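Long-range contact in superoxide dismutase [FE] (Sulfolobus solfataricus, PDB 1WB7), which converts superoxide radicals into hydrogen peroxide and molecular oxygen, using one iron ion bound in each subunit of a homotetramer: residues F116-L130 with R184-W197. The protein carries 1 engineered substitution. Residues are numbered along the deposited sequence; the frame is centred on the assembly and turned at random.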
loop_
_atom_site.group_PDB
_atom_site.type_symbol
_atom_site.label_atom_id
_atom_site.label_comp_id
_atom_site.label_asym_id
_atom_site.label_seq_id
_atom_site.Cartn_x
_atom_site.Cartn_y
_atom_site.Cartn_z
ATOM N N PHE A 116 -16.955 0.083 -28.155
ATOM C CA PHE A 116 -16.054 1.090 -27.633
ATOM C C PHE A 116 -16.824 1.955 -26.630
ATOM O O PHE A 116 -16.296 2.309 -25.577
ATOM C CB PHE A 116 -15.521 1.962 -28.773
ATOM C CG PHE A 116 -14.726 3.141 -28.299
ATOM C CD1 PHE A 116 -13.534 2.958 -27.609
ATOM C CD2 PHE A 116 -15.192 4.436 -28.502
ATOM C CE1 PHE A 116 -12.816 4.051 -27.122
ATOM C CE2 PHE A 116 -14.478 5.534 -28.019
ATOM C CZ PHE A 116 -13.289 5.338 -27.327
ATOM N N ASP A 117 -18.071 2.296 -26.955
ATOM C CA ASP A 117 -18.890 3.121 -26.063
ATOM C C ASP A 117 -18.995 2.502 -24.677
ATOM O O ASP A 117 -18.843 3.182 -23.658
ATOM C CB ASP A 117 -20.310 3.291 -26.608
ATOM C CG ASP A 117 -20.418 4.390 -27.641
ATOM O OD1 ASP A 117 -19.479 5.200 -27.752
ATOM O OD2 ASP A 117 -21.455 4.452 -28.332
ATOM N N ARG A 118 -19.275 1.209 -24.632
ATOM C CA ARG A 118 -19.399 0.556 -23.349
ATOM C C ARG A 118 -18.043 0.601 -22.647
ATOM O O ARG A 118 -17.952 0.976 -21.481
ATOM C CB ARG A 118 -19.879 -0.883 -23.523
ATOM C CG ARG A 118 -20.147 -1.603 -22.205
ATOM C CD ARG A 118 -20.972 -0.745 -21.256
ATOM N NE ARG A 118 -21.167 -1.411 -19.970
ATOM C CZ ARG A 118 -21.428 -0.777 -18.832
ATOM N NH1 ARG A 118 -21.527 0.542 -18.815
ATOM N NH2 ARG A 118 -21.588 -1.459 -17.709
ATOM N N PHE A 119 -16.987 0.243 -23.369
ATOM C CA PHE A 119 -15.647 0.269 -22.794
ATOM C C PHE A 119 -15.340 1.634 -22.173
ATOM O O PHE A 119 -14.854 1.718 -21.047
ATOM C CB PHE A 119 -14.587 -0.033 -23.856
ATOM C CG PHE A 119 -13.189 0.270 -23.398
ATOM C CD1 PHE A 119 -12.557 -0.547 -22.470
ATOM C CD2 PHE A 119 -12.534 1.417 -23.841
ATOM C CE1 PHE A 119 -11.293 -0.230 -21.980
ATOM C CE2 PHE A 119 -11.272 1.746 -23.362
ATOM C CZ PHE A 119 -10.648 0.921 -22.426
ATOM N N LYS A 120 -15.615 2.696 -22.918
ATOM C CA LYS A 120 -15.364 4.048 -22.434
ATOM C C LYS A 120 -16.052 4.278 -21.098
ATOM O O LYS A 120 -15.461 4.845 -20.184
ATOM C CB LYS A 120 -15.874 5.083 -23.435
ATOM C CG LYS A 120 -14.784 5.877 -24.118
ATOM C CD LYS A 120 -15.370 7.016 -24.952
ATOM C CE LYS A 120 -16.013 8.075 -24.068
ATOM N NZ LYS A 120 -16.538 9.228 -24.863
ATOM N N GLN A 121 -17.304 3.841 -20.999
ATOM C CA GLN A 121 -18.080 3.993 -19.774
ATOM C C GLN A 121 -17.430 3.281 -18.599
ATOM O O GLN A 121 -17.222 3.871 -17.541
ATOM C CB GLN A 121 -19.489 3.424 -19.948
ATOM C CG GLN A 121 -20.382 4.188 -20.888
ATOM C CD GLN A 121 -21.799 3.658 -20.847
ATOM O OE1 GLN A 121 -22.035 2.472 -21.059
ATOM N NE2 GLN A 121 -22.751 4.538 -20.560
ATOM N N VAL A 122 -17.123 2.003 -18.791
ATOM C CA VAL A 122 -16.510 1.200 -17.741
ATOM C C VAL A 122 -15.146 1.743 -17.327
ATOM O O VAL A 122 -14.816 1.750 -16.141
ATOM C CB VAL A 122 -16.369 -0.271 -18.183
ATOM C CG1 VAL A 122 -15.655 -1.082 -17.113
ATOM C CG2 VAL A 122 -17.750 -0.852 -18.451
ATOM N N PHE A 123 -14.364 2.210 -18.295
ATOM C CA PHE A 123 -13.038 2.745 -17.997
ATOM C C PHE A 123 -13.154 4.045 -17.213
ATOM O O PHE A 123 -12.435 4.267 -16.242
ATOM C CB PHE A 123 -12.256 3.019 -19.284
ATOM C CG PHE A 123 -10.792 3.271 -19.055
ATOM C CD1 PHE A 123 -9.909 2.207 -18.868
ATOM C CD2 PHE A 123 -10.297 4.567 -18.987
ATOM C CE1 PHE A 123 -8.560 2.432 -18.615
ATOM C CE2 PHE A 123 -8.949 4.805 -18.733
ATOM C CZ PHE A 123 -8.076 3.735 -18.546
ATOM N N THR A 124 -14.053 4.909 -17.660
ATOM C CA THR A 124 -14.269 6.192 -17.016
ATOM C C THR A 124 -14.745 5.960 -15.583
ATOM O O THR A 124 -14.280 6.606 -14.646
ATOM C CB THR A 124 -15.307 7.012 -17.808
ATOM O OG1 THR A 124 -14.782 7.286 -19.112
ATOM C CG2 THR A 124 -15.623 8.328 -17.110
ATOM N N GLU A 125 -15.655 5.009 -15.423
ATOM C CA GLU A 125 -16.201 4.671 -14.115
ATOM C C GLU A 125 -15.101 4.156 -13.193
ATOM O O GLU A 125 -15.016 4.545 -12.025
ATOM C CB GLU A 125 -17.276 3.595 -14.280
ATOM C CG GLU A 125 -17.941 3.155 -12.993
ATOM C CD GLU A 125 -18.799 1.913 -13.188
ATOM O OE1 GLU A 125 -19.171 1.616 -14.344
ATOM O OE2 GLU A 125 -19.107 1.241 -12.184
ATOM N N THR A 126 -14.255 3.282 -13.726
ATOM C CA THR A 126 -13.174 2.703 -12.945
ATOM C C THR A 126 -12.128 3.759 -12.606
ATOM O O THR A 126 -11.618 3.796 -11.488
ATOM C CB THR A 126 -12.525 1.528 -13.701
ATOM O OG1 THR A 126 -13.527 0.542 -13.984
ATOM C CG2 THR A 126 -11.441 0.882 -12.862
ATOM N N ALA A 127 -11.825 4.630 -13.563
ATOM C CA ALA A 127 -10.850 5.686 -13.330
ATOM C C ALA A 127 -11.324 6.625 -12.216
ATOM O O ALA A 127 -10.542 7.012 -11.354
ATOM C CB ALA A 127 -10.615 6.477 -14.610
ATOM N N ASN A 128 -12.605 6.983 -12.232
ATOM C CA ASN A 128 -13.136 7.885 -11.219
ATOM C C ASN A 128 -13.267 7.252 -9.841
ATOM O O ASN A 128 -13.354 7.963 -8.846
ATOM C CB ASN A 128 -14.497 8.446 -11.648
ATOM C CG ASN A 128 -14.390 9.414 -12.813
ATOM O OD1 ASN A 128 -13.478 10.236 -12.868
ATOM N ND2 ASN A 128 -15.331 9.329 -13.743
ATOM N N SER A 129 -13.275 5.925 -9.777
ATOM C CA SER A 129 -13.402 5.233 -8.499
ATOM C C SER A 129 -12.081 5.196 -7.741
ATOM O O SER A 129 -12.042 4.841 -6.563
ATOM C CB SER A 129 -13.874 3.793 -8.715
ATOM O OG SER A 129 -12.822 2.988 -9.234
ATOM N N LEU A 130 -10.996 5.555 -8.417
ATOM C CA LEU A 130 -9.677 5.535 -7.792
ATOM C C LEU A 130 -9.606 6.406 -6.545
ATOM O O LEU A 130 -9.777 7.620 -6.616
ATOM C CB LEU A 130 -8.606 5.987 -8.786
ATOM C CG LEU A 130 -7.215 6.246 -8.197
ATOM C CD1 LEU A 130 -6.673 4.972 -7.565
ATOM C CD2 LEU A 130 -6.281 6.743 -9.283
ATOM N N ARG A 184 -11.647 16.098 -10.926
ATOM C CA ARG A 184 -10.942 15.061 -11.667
ATOM C C ARG A 184 -11.801 14.411 -12.754
ATOM O O ARG A 184 -11.307 14.103 -13.838
ATOM C CB ARG A 184 -10.435 13.986 -10.700
ATOM C CG ARG A 184 -9.446 13.000 -11.316
ATOM C CD ARG A 184 -8.911 12.022 -10.279
ATOM N NE ARG A 184 -9.946 11.104 -9.814
ATOM C CZ ARG A 184 -9.747 10.155 -8.904
ATOM N NH1 ARG A 184 -8.551 9.999 -8.354
ATOM N NH2 ARG A 184 -10.740 9.350 -8.557
ATOM N N ALA A 185 -13.083 14.207 -12.464
ATOM C CA ALA A 185 -13.985 13.572 -13.421
ATOM C C ALA A 185 -14.115 14.345 -14.730
ATOM O O ALA A 185 -14.293 13.742 -15.794
ATOM C CB ALA A 185 -15.360 13.362 -12.789
ATOM N N ASP A 186 -14.036 15.672 -14.661
ATOM C CA ASP A 186 -14.133 16.487 -15.870
ATOM C C ASP A 186 -12.861 16.329 -16.694
ATOM O O ASP A 186 -12.899 16.327 -17.928
ATOM C CB ASP A 186 -14.349 17.963 -15.522
ATOM C CG ASP A 186 -15.710 18.220 -14.895
ATOM O OD1 ASP A 186 -16.668 17.494 -15.228
ATOM O OD2 ASP A 186 -15.832 19.157 -14.082
ATOM N N TYR A 187 -11.736 16.202 -15.998
ATOM C CA TYR A 187 -10.440 16.005 -16.637
ATOM C C TYR A 187 -10.460 14.653 -17.350
ATOM O O TYR A 187 -9.985 14.524 -18.476
ATOM C CB TYR A 187 -9.337 16.025 -15.574
ATOM C CG TYR A 187 -8.090 15.245 -15.931
ATOM C CD1 TYR A 187 -7.230 15.682 -16.937
ATOM C CD2 TYR A 187 -7.764 14.076 -15.247
ATOM C CE1 TYR A 187 -6.066 14.972 -17.253
ATOM C CE2 TYR A 187 -6.606 13.356 -15.551
ATOM C CZ TYR A 187 -5.759 13.810 -16.556
ATOM O OH TYR A 187 -4.615 13.105 -16.855
ATOM N N VAL A 188 -11.019 13.646 -16.687
ATOM C CA VAL A 188 -11.100 12.316 -17.273
ATOM C C VAL A 188 -11.921 12.360 -18.564
ATOM O O VAL A 188 -11.534 11.753 -19.565
ATOM C CB VAL A 188 -11.731 11.301 -16.286
ATOM C CG1 VAL A 188 -11.910 9.948 -16.963
ATOM C CG2 VAL A 188 -10.844 11.154 -15.060
ATOM N N ASN A 189 -13.043 13.081 -18.549
ATOM C CA ASN A 189 -13.880 13.181 -19.746
ATOM C C ASN A 189 -13.131 13.879 -20.873
ATOM O O ASN A 189 -13.186 13.449 -22.025
ATOM C CB ASN A 189 -15.173 13.956 -19.471
ATOM C CG ASN A 189 -16.153 13.189 -18.596
ATOM O OD1 ASN A 189 -16.280 11.963 -18.702
ATOM N ND2 ASN A 189 -16.873 13.917 -17.739
ATOM N N ALA A 190 -12.432 14.960 -20.539
ATOM C CA ALA A 190 -11.683 15.720 -21.536
ATOM C C ALA A 190 -10.528 14.924 -22.140
ATOM O O ALA A 190 -10.213 15.062 -23.321
ATOM C CB ALA A 190 -11.153 17.000 -20.912
ATOM N N TRP A 191 -9.908 14.086 -21.319
ATOM C CA TRP A 191 -8.775 13.274 -21.741
ATOM C C TRP A 191 -9.054 12.383 -22.954
ATOM O O TRP A 191 -8.179 12.194 -23.800
ATOM C CB TRP A 191 -8.302 12.429 -20.557
ATOM C CG TRP A 191 -7.315 11.373 -20.901
ATOM C CD1 TRP A 191 -5.985 11.538 -21.154
ATOM C CD2 TRP A 191 -7.574 9.971 -20.992
ATOM N NE1 TRP A 191 -5.396 10.321 -21.387
ATOM C CE2 TRP A 191 -6.350 9.341 -21.295
ATOM C CE3 TRP A 191 -8.724 9.184 -20.845
ATOM C CZ2 TRP A 191 -6.240 7.959 -21.452
ATOM C CZ3 TRP A 191 -8.614 7.807 -21.001
ATOM C CH2 TRP A 191 -7.380 7.211 -21.302
ATOM N N TRP A 192 -10.261 11.836 -23.049
ATOM C CA TRP A 192 -10.598 10.973 -24.178
ATOM C C TRP A 192 -10.330 11.647 -25.520
ATOM O O TRP A 192 -10.044 10.984 -26.521
ATOM C CB TRP A 192 -12.070 10.546 -24.114
ATOM C CG TRP A 192 -12.371 9.586 -23.003
ATOM C CD1 TRP A 192 -13.022 9.859 -21.831
ATOM C CD2 TRP A 192 -12.001 8.204 -22.945
ATOM N NE1 TRP A 192 -13.077 8.730 -21.046
ATOM C CE2 TRP A 192 -12.458 7.701 -21.706
ATOM C CE3 TRP A 192 -11.325 7.342 -23.818
ATOM C CZ2 TRP A 192 -12.261 6.370 -21.318
ATOM C CZ3 TRP A 192 -11.127 6.018 -23.433
ATOM C CH2 TRP A 192 -11.597 5.547 -22.191
ATOM N N ASN A 193 -10.419 12.969 -25.535
ATOM C CA ASN A 193 -10.216 13.743 -26.751
ATOM C C ASN A 193 -8.779 13.808 -27.256
ATOM O O ASN A 193 -8.538 14.254 -28.381
ATOM C CB ASN A 193 -10.756 15.158 -26.546
ATOM C CG ASN A 193 -12.256 15.173 -26.303
ATOM O OD1 ASN A 193 -13.040 14.825 -27.186
ATOM N ND2 ASN A 193 -12.660 15.564 -25.100
ATOM N N VAL A 194 -7.821 13.375 -26.441
ATOM C CA VAL A 194 -6.426 13.408 -26.873
ATOM C C VAL A 194 -5.734 12.052 -26.814
ATOM O O VAL A 194 -4.515 11.972 -26.937
ATOM C CB VAL A 194 -5.598 14.431 -26.054
ATOM C CG1 VAL A 194 -6.122 15.831 -26.309
ATOM C CG2 VAL A 194 -5.665 14.106 -24.573
ATOM N N VAL A 195 -6.506 10.985 -26.633
ATOM C CA VAL A 195 -5.931 9.645 -26.576
ATOM C C VAL A 195 -5.350 9.285 -27.941
ATOM O O VAL A 195 -6.014 9.433 -28.965
ATOM C CB VAL A 195 -6.992 8.594 -26.195
ATOM C CG1 VAL A 195 -6.414 7.195 -26.342
ATOM C CG2 VAL A 195 -7.456 8.823 -24.764
ATOM N N ASN A 196 -4.108 8.813 -27.946
ATOM C CA ASN A 196 -3.446 8.439 -29.184
ATOM C C ASN A 196 -3.793 6.994 -29.540
ATOM O O ASN A 196 -2.998 6.073 -29.326
ATOM C CB ASN A 196 -1.932 8.586 -29.038
ATOM C CG ASN A 196 -1.216 8.593 -30.381
ATOM O OD1 ASN A 196 -1.680 7.989 -31.349
ATOM N ND2 ASN A 196 -0.070 9.268 -30.437
ATOM N N TRP A 197 -4.990 6.806 -30.086
ATOM C CA TRP A 197 -5.456 5.479 -30.467
ATOM C C TRP A 197 -4.573 4.768 -31.476
ATOM O O TRP A 197 -4.451 3.550 -31.428
ATOM C CB TRP A 197 -6.883 5.564 -30.997
ATOM C CG TRP A 197 -7.854 5.825 -29.905
ATOM C CD1 TRP A 197 -8.661 6.914 -29.763
ATOM C CD2 TRP A 197 -8.087 4.995 -28.761
ATOM N NE1 TRP A 197 -9.381 6.817 -28.597
ATOM C CE2 TRP A 197 -9.047 5.648 -27.962
ATOM C CE3 TRP A 197 -7.574 3.761 -28.334
ATOM C CZ2 TRP A 197 -9.508 5.112 -26.757
ATOM C CZ3 TRP A 197 -8.034 3.226 -27.133
ATOM C CH2 TRP A 197 -8.992 3.905 -26.359
HETATM O O HOH W 1 -12.551 11.235 -10.719
#
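Trp192 is the main bump of this contact, its indole pushed into a hollow on helix 116-128 formed by Lys120, Phe123 and Thr124, with Phe119 at its rim. One face carries the Lys120 chain: CG stands 3.5 Å from the centroid of the six-membered ring, almost on its normal, a CH-pi contact, while a bend at chi3 brings NZ over the five-membered ring in cation-pi geometry. Trp191 CZ3 lies over the opposite face. At the indole's edge, NE1 donates to Thr124 OG1 (3.0 Å); the 136° angle at the hydrogen marks a bent bond. That hydroxyl in turn donates to Lys120 O, which fixes its orientation. Phe123 fills the inner side, CD2 lying 3.5 Å from Trp192 CZ2. With an alanine at Trp192, the Lys120 chain would probably lose the ring it lies on, a gap would open beside Phe123, and Thr124 OG1 would be left without its indole donor.

Past the indole, Phe116 and Trp197 form an offset edge-to-face pair, planes at 88°, with Phe116 CE1 3.5 Å from Trp197 CZ2. Helices 116-128 and 184-191 run antiparallel at 148°. Toward the other end the backbones draw closer, from 8.6 Å between the CA atoms of Lys120 and Trp192 to 6.2 Å between those of Asn128 and Ala185. Here Asn128 OD1 settles against Ala185 CA and Val188 CG2, in the hollow beside the small Ala185. Arg184 closes this end, NH1 and NH2 both gripping Leu130 O, which lies in the guanidinium plane; the NH2 bond is 2.8 Å and nearly straight. A second, weak bond from NH2 goes to Asn128 O, and a water joins NE to Asn128 OD1.

Within the C-terminal domain of the iron/manganese superoxide dismutase fold, Trp191 packs on Leu167 and Leu169 of strand 165-170. The chemistry is thus divided: an aromatic core, bordered by the lysine, at one end, and a planar arginine group held by the backbone carbonyls of Asn128 and Leu130 at the other.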